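Local coordinates for protein farnesyl diphosphate synthase (Rhodobacter capsulatus, PDB 3M0G) that probably condenses farnesyl diphosphate with isopentenyl diphosphate, using magnesium, to make geranylgeranyl diphosphate for carotenoid and diterpene biosynthesis, at residues 278-281 against 282-285; 253-256 against 257-261; 199-202 against 203-206; 5-8 against 9-13. All coordinates share one frame; numbering follows the deposited sequence.

Overall arrangement
Each of the four contacts lies within a single helix of a largely helical prenyl synthase, between residues three or four apart, and each spans about one helical turn and closes no loop; along the chain they follow in series, none nesting in or crossing another. Interaction 4 comes first, in helix 3-23, then interaction 3 at the start of helix 199-219, interaction 2 in helix 249-265 and interaction 1 in helix 275-285. The last is the meeting point: its residues touch Leu7 of interaction 4, Tyr204 of interaction 3 and Val260 of interaction 2, joining the N-terminal helix to the C-terminal ones. Interactions 2 and 4 lie farthest apart, with centres about 26 Å from each other.

Interaction 1: 278-281 against 282-285; sequences RACA and RYVI
Arg282 folds its guanidinium back over the preceding turn of its own helix, and one face of that group comes to rest on Ala279. Ala279 CA lies 3.6 Å above the plane of the Arg282 guanidinium, off-centre and nearer its outer atoms, and Ala279 CB is 3.7 Å from Arg282 NH2. A bend at chi3 (-65°) turns the chain back in this way, and it also brings Arg282 NH1 within 3.7 Å of Arg278 CB. Arg282 NH1 is near the carbonyl oxygen of Arg278 but poorly angled for a bond; its partner is Glu264, through a salt bridge. Arg278 leads its extended chain away from the turn and binds the backbone oxygen of Glu264 through NH2, so two arginines converge on one residue of helix 249-265. The closer side-chain contact is thus on the partly exposed side. Cys280 and Ala281 are buried by neighbouring helices, yet within the turn Cys280 SG touches Tyr283 CD1 only loosely, at 4.4 Å. Cys280 O sits at the ring edge, in plane, 3.7 Å from Tyr283 CD1, and accepts from Val284 N at 3.0 Å. Helix 275-285 is packed on several sides: Cys280 and Val284 meet helix 199-219, Ala281 and Ile285 meet helix 249-265, Tyr283 reaches Leu3 and Leu7 of helix 3-23, and Cys280 also touches Leu44 and Phe47 of helix 44-55.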
loop_
_atom_site.group_PDB
_atom_site.type_symbol
_atom_site.label_atom_id
_atom_site.label_comp_id
_atom_site.label_asym_id
_atom_site.label_seq_id
_atom_site.Cartn_x
_atom_site.Cartn_y
_atom_site.Cartn_z
ATOM N N ARG B 278 -22.926 -18.394 7.816
ATOM C CA ARG B 278 -22.961 -19.831 7.556
ATOM C C ARG B 278 -23.421 -20.108 6.119
ATOM O O ARG B 278 -22.840 -20.936 5.442
ATOM C CB ARG B 278 -23.826 -20.575 8.595
ATOM C CG ARG B 278 -23.169 -20.632 9.985
ATOM C CD ARG B 278 -24.051 -21.271 11.071
ATOM N NE ARG B 278 -23.210 -21.824 12.135
ATOM C CZ ARG B 278 -23.613 -22.111 13.370
ATOM N NH1 ARG B 278 -24.869 -21.895 13.740
ATOM N NH2 ARG B 278 -22.744 -22.608 14.243
ATOM N N ALA B 279 -24.426 -19.377 5.651
ATOM C CA ALA B 279 -24.919 -19.538 4.268
ATOM C C ALA B 279 -23.871 -19.118 3.230
ATOM O O ALA B 279 -23.719 -19.769 2.186
ATOM C CB ALA B 279 -26.250 -18.784 4.070
ATOM N N CYS B 280 -23.118 -18.060 3.539
ATOM C CA CYS B 280 -22.067 -17.601 2.645
ATOM C C CYS B 280 -20.986 -18.669 2.452
ATOM O O CYS B 280 -20.504 -18.862 1.338
ATOM C CB CYS B 280 -21.436 -16.307 3.153
ATOM S SG CYS B 280 -20.168 -15.659 2.045
ATOM N N ALA B 281 -20.609 -19.351 3.532
ATOM C CA ALA B 281 -19.586 -20.400 3.464
ATOM C C ALA B 281 -20.052 -21.540 2.562
ATOM O O ALA B 281 -19.274 -22.110 1.797
ATOM C CB ALA B 281 -19.254 -20.922 4.853
ATOM N N ARG B 282 -21.330 -21.866 2.666
ATOM C CA ARG B 282 -21.943 -22.921 1.869
ATOM C C ARG B 282 -22.017 -22.493 0.402
ATOM O O ARG B 282 -21.759 -23.291 -0.499
ATOM C CB ARG B 282 -23.353 -23.227 2.402
ATOM C CG ARG B 282 -23.357 -23.865 3.764
ATOM C CD ARG B 282 -24.651 -24.582 4.032
ATOM N NE ARG B 282 -25.793 -23.679 4.106
ATOM C CZ ARG B 282 -26.135 -22.961 5.173
ATOM N NH1 ARG B 282 -25.396 -23.008 6.280
ATOM N NH2 ARG B 282 -27.222 -22.187 5.129
ATOM N N TYR B 283 -22.364 -21.228 0.180
ATOM C CA TYR B 283 -22.381 -20.637 -1.158
ATOM C C TYR B 283 -21.008 -20.715 -1.849
ATOM O O TYR B 283 -20.938 -20.990 -3.049
ATOM C CB TYR B 283 -22.895 -19.197 -1.073
ATOM C CG TYR B 283 -22.435 -18.227 -2.150
ATOM C CD1 TYR B 283 -21.421 -17.304 -1.892
ATOM C CD2 TYR B 283 -23.041 -18.202 -3.405
ATOM C CE1 TYR B 283 -21.004 -16.397 -2.863
ATOM C CE2 TYR B 283 -22.634 -17.299 -4.389
ATOM C CZ TYR B 283 -21.617 -16.399 -4.110
ATOM O OH TYR B 283 -21.204 -15.498 -5.078
ATOM N N VAL B 284 -19.926 -20.494 -1.096
ATOM C CA VAL B 284 -18.582 -20.535 -1.695
ATOM C C VAL B 284 -18.337 -21.850 -2.445
ATOM O O VAL B 284 -17.670 -21.853 -3.476
ATOM C CB VAL B 284 -17.425 -20.244 -0.681
ATOM C CG1 VAL B 284 -17.161 -21.431 0.237
ATOM C CG2 VAL B 284 -16.156 -19.907 -1.425
ATOM N N ILE B 285 -18.904 -22.941 -1.929
ATOM C CA ILE B 285 -18.710 -24.275 -2.500
ATOM C C ILE B 285 -19.922 -24.840 -3.260
ATOM O O ILE B 285 -19.838 -25.937 -3.814
ATOM C CB ILE B 285 -18.240 -25.314 -1.422
ATOM C CG1 ILE B 285 -19.344 -25.580 -0.391
ATOM C CG2 ILE B 285 -16.925 -24.875 -0.771
ATOM C CD1 ILE B 285 -19.137 -26.847 0.418
#

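Interaction 2: 253-256 against 257-261; sequences KSRA and ADLVA. Unlike the reference sequence in segment 253-256: Ser254 (reference Ala).
Arg255 sends CG opposite its own backbone N (chi1 -170°) and then bends at chi2 (72°), which swings its guanidinium along the helix to Leu259, one turn on. Leu259 has its CG beside the backbone N instead (chi1 -70°), so its branches lean back toward the arginine. Leu259 CD2 sits over one face of the Arg255 guanidinium, 3.8 Å above the plane and to one side of its centre. It is about equally far, at 4.0 Å, from Arg255 NH1 and Arg255 NH2. The other methyl, Leu259 CD1, meets the aliphatic part of the arginine, 4.1 Å from Arg255 CG. An exposed charged group is thus laid across a buried leucine, contact being by van der Waals packing. Asp258 leans back over the preceding turn; Asp258 OD1 comes 3.5 Å from Ser254 O, two acceptors with no bond between them, while the backbone N of Asp258 donates to that oxygen. The exposed side carries Ser254, Ala257 and Asp258. On the inner side helix 249-265 packs against two others: Leu259 lies on Leu210 and Ile214 of helix 199-219, which Arg255 also meets at Ile214, while Ala256 meets Ile285, and Val260 meets Ala281, Arg282 and Ile285, of helix 275-285.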
loop_
_atom_site.group_PDB
_atom_site.type_symbol
_atom_site.label_atom_id
_atom_site.label_comp_id
_atom_site.label_asym_id
_atom_site.label_seq_id
_atom_site.Cartn_x
_atom_site.Cartn_y
_atom_site.Cartn_z
ATOM N N LYS B 253 -13.778 -32.217 -3.364
ATOM C CA LYS B 253 -15.174 -31.885 -3.042
ATOM C C LYS B 253 -15.491 -32.199 -1.589
ATOM O O LYS B 253 -16.162 -31.426 -0.895
ATOM C CB LYS B 253 -16.126 -32.676 -3.941
ATOM C CG LYS B 253 -16.182 -32.193 -5.385
ATOM C CD LYS B 253 -16.965 -33.159 -6.274
ATOM C CE LYS B 253 -17.153 -32.548 -7.663
ATOM N NZ LYS B 253 -18.045 -33.358 -8.545
ATOM N N SER B 254 -15.004 -33.345 -1.132
ATOM C CA SER B 254 -15.236 -33.762 0.242
ATOM C C SER B 254 -14.496 -32.848 1.220
ATOM O O SER B 254 -15.047 -32.492 2.233
ATOM C CB SER B 254 -14.835 -35.231 0.436
ATOM O OG SER B 254 -14.968 -35.642 1.784
ATOM N N ARG B 255 -13.252 -32.472 0.903
ATOM C CA ARG B 255 -12.476 -31.554 1.747
ATOM C C ARG B 255 -13.167 -30.188 1.863
ATOM O O ARG B 255 -13.296 -29.637 2.955
ATOM C CB ARG B 255 -11.046 -31.396 1.200
ATOM C CG ARG B 255 -10.056 -30.642 2.118
ATOM C CD ARG B 255 -9.675 -31.497 3.337
ATOM N NE ARG B 255 -8.756 -30.802 4.236
ATOM C CZ ARG B 255 -8.970 -30.569 5.527
ATOM N NH1 ARG B 255 -10.098 -30.965 6.116
ATOM N NH2 ARG B 255 -8.043 -29.934 6.233
ATOM N N ALA B 256 -13.628 -29.670 0.726
ATOM C CA ALA B 256 -14.288 -28.372 0.677
ATOM C C ALA B 256 -15.533 -28.350 1.562
ATOM O O ALA B 256 -15.791 -27.353 2.244
ATOM C CB ALA B 256 -14.631 -28.004 -0.770
ATOM N N ALA B 257 -16.279 -29.449 1.585
ATOM C CA ALA B 257 -17.517 -29.508 2.375
ATOM C C ALA B 257 -17.202 -29.650 3.871
ATOM O O ALA B 257 -17.863 -29.049 4.694
ATOM C CB ALA B 257 -18.411 -30.647 1.897
ATOM N N ASP B 258 -16.175 -30.432 4.204
ATOM C CA ASP B 258 -15.718 -30.547 5.596
ATOM C C ASP B 258 -15.200 -29.210 6.169
ATOM O O ASP B 258 -15.393 -28.932 7.347
ATOM C CB ASP B 258 -14.644 -31.629 5.730
ATOM C CG ASP B 258 -15.209 -33.053 5.657
ATOM O OD1 ASP B 258 -16.421 -33.241 5.367
ATOM O OD2 ASP B 258 -14.426 -34.003 5.892
ATOM N N LEU B 259 -14.530 -28.407 5.342
ATOM C CA LEU B 259 -14.018 -27.096 5.782
ATOM C C LEU B 259 -15.143 -26.079 5.976
ATOM O O LEU B 259 -15.087 -25.259 6.880
ATOM C CB LEU B 259 -12.950 -26.564 4.831
ATOM C CG LEU B 259 -11.599 -27.271 4.819
ATOM C CD1 LEU B 259 -10.863 -26.867 3.576
ATOM C CD2 LEU B 259 -10.767 -26.979 6.089
ATOM N N VAL B 260 -16.172 -26.154 5.138
ATOM C CA VAL B 260 -17.373 -25.328 5.302
ATOM C C VAL B 260 -18.108 -25.667 6.609
ATOM O O VAL B 260 -18.644 -24.780 7.270
ATOM C CB VAL B 260 -18.299 -25.422 4.070
ATOM C CG1 VAL B 260 -19.704 -24.883 4.356
ATOM C CG2 VAL B 260 -17.667 -24.676 2.891
ATOM N N ALA B 261 -18.100 -26.941 6.993
ATOM C CA ALA B 261 -18.698 -27.350 8.268
ATOM C C ALA B 261 -17.830 -26.863 9.422
ATOM O O ALA B 261 -18.341 -26.500 10.468
ATOM C CB ALA B 261 -18.898 -28.865 8.323
#

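Interaction 3: 199-202 against 203-206; sequences GPLT and AYAT. Unlike the reference sequence in segment 199-202: Gly199 (reference Ala), Pro200 (reference Leu), Thr202 (reference Ala).
Thr206 bonds twice to the carbonyl oxygen of Thr202, one turn earlier in the helix. Its backbone N donates to Thr202 O at 3.0 Å and its hydroxyl OG1 at 2.7 Å, the two reaching the oxygen from opposite faces of the carbonyl plane. The threonine torsion makes this possible: chi1 of -56° puts OG1 beside the backbone N, over the preceding turn, while CG2 is anti to the backbone N. A side-chain hydroxyl turned back on the carbonyl four residues earlier is a familiar way for threonine to satisfy itself inside a helix. Thr202 adopts the same torsion and likewise looks back, its OG1 bonding to Arg198 O.

The other hydrogen bonds across the contact belong to the backbone. Ala203 N binds Gly199 O and Tyr204 N binds Pro200 O, both at 3.0 Å, and Ala205 N follows with Leu201 O. Gly199 N donates to OD1 of Asp197, two residues earlier, at the start of the helix.

One polar atom also borders an aromatic ring: Leu201 O lies in plane at the ring edge, 4.0 Å from Tyr204 CD2. The buried ring extends away from the turn, and its hydroxyl bonds to Leu277 O.

Apolar contact is lighter, Leu201 CD2 approaching Tyr204 CD2 at 4.4 Å.

Helix 199-219 thus begins among several neighbours: Tyr204 packs on Cys280 and Ala281 of helix 275-285, Leu201 meets Ser52 and Tyr204 meets Leu48 of helix 44-55, and Leu201, Thr202 and Ala205 lie on helix 168-194.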
loop_
_atom_site.group_PDB
_atom_site.type_symbol
_atom_site.label_atom_id
_atom_site.label_comp_id
_atom_site.label_asym_id
_atom_site.label_seq_id
_atom_site.Cartn_x
_atom_site.Cartn_y
_atom_site.Cartn_z
ATOM N N GLY B 199 -11.408 -14.096 17.504
ATOM C CA GLY B 199 -11.224 -15.554 17.439
ATOM C C GLY B 199 -12.117 -16.381 16.530
ATOM O O GLY B 199 -11.612 -17.051 15.632
ATOM N N PRO B 200 -13.447 -16.372 16.783
ATOM C CA PRO B 200 -14.413 -17.093 15.961
ATOM C C PRO B 200 -14.434 -16.696 14.493
ATOM O O PRO B 200 -14.560 -17.549 13.645
ATOM C CB PRO B 200 -15.766 -16.747 16.600
ATOM C CG PRO B 200 -15.457 -16.433 18.012
ATOM C CD PRO B 200 -14.054 -15.866 18.036
ATOM N N LEU B 201 -14.337 -15.414 14.192
ATOM C CA LEU B 201 -14.326 -14.993 12.805
ATOM C C LEU B 201 -13.003 -15.361 12.117
ATOM O O LEU B 201 -13.004 -15.711 10.931
ATOM C CB LEU B 201 -14.628 -13.505 12.675
ATOM C CG LEU B 201 -16.115 -13.189 12.903
ATOM C CD1 LEU B 201 -16.282 -11.750 13.324
ATOM C CD2 LEU B 201 -16.894 -13.489 11.620
ATOM N N THR B 202 -11.902 -15.350 12.870
ATOM C CA THR B 202 -10.601 -15.829 12.338
ATOM C C THR B 202 -10.626 -17.331 11.978
ATOM O O THR B 202 -10.065 -17.755 10.956
ATOM C CB THR B 202 -9.445 -15.523 13.333
ATOM O OG1 THR B 202 -9.417 -14.120 13.606
ATOM C CG2 THR B 202 -8.086 -15.935 12.764
ATOM N N ALA B 203 -11.291 -18.129 12.803
ATOM C CA ALA B 203 -11.368 -19.574 12.594
ATOM C C ALA B 203 -12.280 -19.899 11.410
ATOM O O ALA B 203 -11.937 -20.724 10.563
ATOM C CB ALA B 203 -11.837 -20.290 13.884
ATOM N N TYR B 204 -13.449 -19.256 11.399
ATOM C CA TYR B 204 -14.386 -19.233 10.275
ATOM C C TYR B 204 -13.664 -18.967 8.956
ATOM O O TYR B 204 -13.818 -19.705 7.982
ATOM C CB TYR B 204 -15.464 -18.163 10.524
ATOM C CG TYR B 204 -16.329 -17.804 9.323
ATOM C CD1 TYR B 204 -17.386 -18.637 8.907
ATOM C CD2 TYR B 204 -16.101 -16.627 8.605
ATOM C CE1 TYR B 204 -18.176 -18.303 7.793
ATOM C CE2 TYR B 204 -16.886 -16.282 7.491
ATOM C CZ TYR B 204 -17.918 -17.113 7.097
ATOM O OH TYR B 204 -18.690 -16.771 6.001
ATOM N N ALA B 205 -12.861 -17.920 8.950
ATOM C CA ALA B 205 -12.175 -17.449 7.744
ATOM C C ALA B 205 -11.054 -18.377 7.253
ATOM O O ALA B 205 -10.890 -18.567 6.051
ATOM C CB ALA B 205 -11.641 -16.040 7.997
ATOM N N THR B 206 -10.304 -18.948 8.194
ATOM C CA THR B 206 -9.266 -19.938 7.907
ATOM C C THR B 206 -9.891 -21.129 7.156
ATOM O O THR B 206 -9.352 -21.582 6.138
ATOM C CB THR B 206 -8.585 -20.439 9.225
ATOM O OG1 THR B 206 -8.062 -19.326 9.963
ATOM C CG2 THR B 206 -7.459 -21.415 8.932
#

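Interaction 4: 5-8 against 9-13; sequences ERLK and EVQDA. Unlike the reference sequence in segment 9-13: Ala13 (reference Gly).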
loop_
_atom_site.group_PDB
_atom_site.type_symbol
_atom_site.label_atom_id
_atom_site.label_comp_id
_atom_site.label_asym_id
_atom_site.label_seq_id
_atom_site.Cartn_x
_atom_site.Cartn_y
_atom_site.Cartn_z
ATOM N N GLU B 5 -30.216 -12.055 -2.080
ATOM C CA GLU B 5 -30.707 -10.690 -1.980
ATOM C C GLU B 5 -29.710 -9.840 -1.204
ATOM O O GLU B 5 -29.387 -8.738 -1.625
ATOM C CB GLU B 5 -32.081 -10.668 -1.296
ATOM C CG GLU B 5 -32.777 -9.312 -1.281
ATOM C CD GLU B 5 -33.846 -9.208 -0.199
ATOM O OE1 GLU B 5 -33.584 -9.636 0.949
ATOM O OE2 GLU B 5 -34.941 -8.685 -0.492
ATOM N N ARG B 6 -29.227 -10.372 -0.082
ATOM C CA ARG B 6 -28.236 -9.687 0.744
ATOM C C ARG B 6 -26.943 -9.435 -0.039
ATOM O O ARG B 6 -26.337 -8.367 0.072
ATOM C CB ARG B 6 -27.959 -10.485 2.026
ATOM C CG ARG B 6 -27.147 -9.734 3.082
ATOM C CD ARG B 6 -27.883 -8.494 3.583
ATOM N NE ARG B 6 -26.967 -7.508 4.150
ATOM C CZ ARG B 6 -26.761 -7.323 5.452
ATOM N NH1 ARG B 6 -25.900 -6.398 5.852
ATOM N NH2 ARG B 6 -27.387 -8.066 6.355
ATOM N N LEU B 7 -26.545 -10.418 -0.840
ATOM C CA LEU B 7 -25.365 -10.317 -1.682
ATOM C C LEU B 7 -25.555 -9.217 -2.721
ATOM O O LEU B 7 -24.642 -8.433 -2.984
ATOM C CB LEU B 7 -25.108 -11.663 -2.365
ATOM C CG LEU B 7 -23.701 -12.091 -2.783
ATOM C CD1 LEU B 7 -22.599 -11.490 -1.902
ATOM C CD2 LEU B 7 -23.622 -13.630 -2.801
ATOM N N LYS B 8 -26.760 -9.160 -3.282
ATOM C CA LYS B 8 -27.125 -8.171 -4.293
ATOM C C LYS B 8 -27.181 -6.756 -3.707
ATOM O O LYS B 8 -26.736 -5.803 -4.355
ATOM C CB LYS B 8 -28.474 -8.535 -4.921
ATOM C CG LYS B 8 -28.507 -8.496 -6.445
ATOM C CD LYS B 8 -28.496 -7.078 -7.008
ATOM C CE LYS B 8 -28.416 -7.098 -8.532
ATOM N NZ LYS B 8 -28.037 -5.769 -9.083
ATOM N N GLU B 9 -27.725 -6.631 -2.491
ATOM C CA GLU B 9 -27.775 -5.349 -1.773
ATOM C C GLU B 9 -26.375 -4.790 -1.506
ATOM O O GLU B 9 -26.138 -3.589 -1.688
ATOM C CB GLU B 9 -28.558 -5.478 -0.456
ATOM C CG GLU B 9 -30.069 -5.593 -0.628
ATOM C CD GLU B 9 -30.813 -5.935 0.668
ATOM O OE1 GLU B 9 -31.609 -6.909 0.653
ATOM O OE2 GLU B 9 -30.611 -5.239 1.693
ATOM N N VAL B 10 -25.456 -5.668 -1.089
ATOM C CA VAL B 10 -24.060 -5.298 -0.841
ATOM C C VAL B 10 -23.347 -4.889 -2.135
ATOM O O VAL B 10 -22.681 -3.861 -2.157
ATOM C CB VAL B 10 -23.271 -6.415 -0.083
ATOM C CG1 VAL B 10 -21.763 -6.249 -0.239
ATOM C CG2 VAL B 10 -23.643 -6.429 1.403
ATOM N N GLN B 11 -23.501 -5.676 -3.201
ATOM C CA GLN B 11 -22.917 -5.314 -4.507
ATOM C C GLN B 11 -23.308 -3.896 -4.970
ATOM O O GLN B 11 -22.439 -3.084 -5.320
ATOM C CB GLN B 11 -23.287 -6.342 -5.581
ATOM C CG GLN B 11 -22.558 -7.660 -5.453
ATOM C CD GLN B 11 -23.293 -8.833 -6.087
ATOM O OE1 GLN B 11 -24.442 -8.720 -6.523
ATOM N NE2 GLN B 11 -22.632 -9.968 -6.130
ATOM N N ASP B 12 -24.608 -3.605 -4.932
ATOM C CA ASP B 12 -25.163 -2.323 -5.379
ATOM C C ASP B 12 -24.682 -1.154 -4.524
ATOM O O ASP B 12 -24.433 -0.065 -5.034
ATOM C CB ASP B 12 -26.694 -2.338 -5.300
ATOM C CG ASP B 12 -27.346 -3.232 -6.341
ATOM O OD1 ASP B 12 -26.730 -3.580 -7.367
ATOM O OD2 ASP B 12 -28.522 -3.574 -6.128
ATOM N N ALA B 13 -24.596 -1.384 -3.217
ATOM C CA ALA B 13 -24.183 -0.352 -2.287
ATOM C C ALA B 13 -22.700 -0.081 -2.480
ATOM O O ALA B 13 -22.287 1.076 -2.529
ATOM C CB ALA B 13 -24.481 -0.772 -0.863
#
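The carboxylates of Glu5 and Glu9 are turned 78° against each other, nearly perpendicular, where the two side chains meet. Glu9 OE1 comes 3.3 Å from Glu5 CG and 3.4 Å from Glu5 OE1, so like charges sit close on an exposed surface, which may favour a proton or counterion there. Farther along, the amide of Gln11 lies against the previous turn: its OE1 is 3.5 Å from Lys8 CA, and its NE2, 4.1 Å from Leu7 CG, bonds to Lys42 O. Val10 CG2 comes up obliquely to the Arg6 guanidinium, 4.4 Å from Arg6 NE, while Arg6 NH1 forms a salt bridge with Glu51. These are i to i+3 and i to i+4 contacts on helix 3-23, the first helix of the chain, with one side to solvent and the other to the body of the all-alpha prenyl synthase fold; Leu7 and Val10 both bury themselves against Phe47 of helix 44-55, which Arg6 joins at Ile50. Lys8 and Asp12 form a salt bridge on the exposed side. The bend of the lysine at chi2 (-73°) brings Lys8 NZ to 3.1 Å from Asp12 OD1, on the syn lone pair of that oxygen, the side of OD2. The main chain pairs in step with these side chains, Glu9 N donating to Glu5 O at 2.8 Å and Gln11 N to Leu7 O at 3.0 Å.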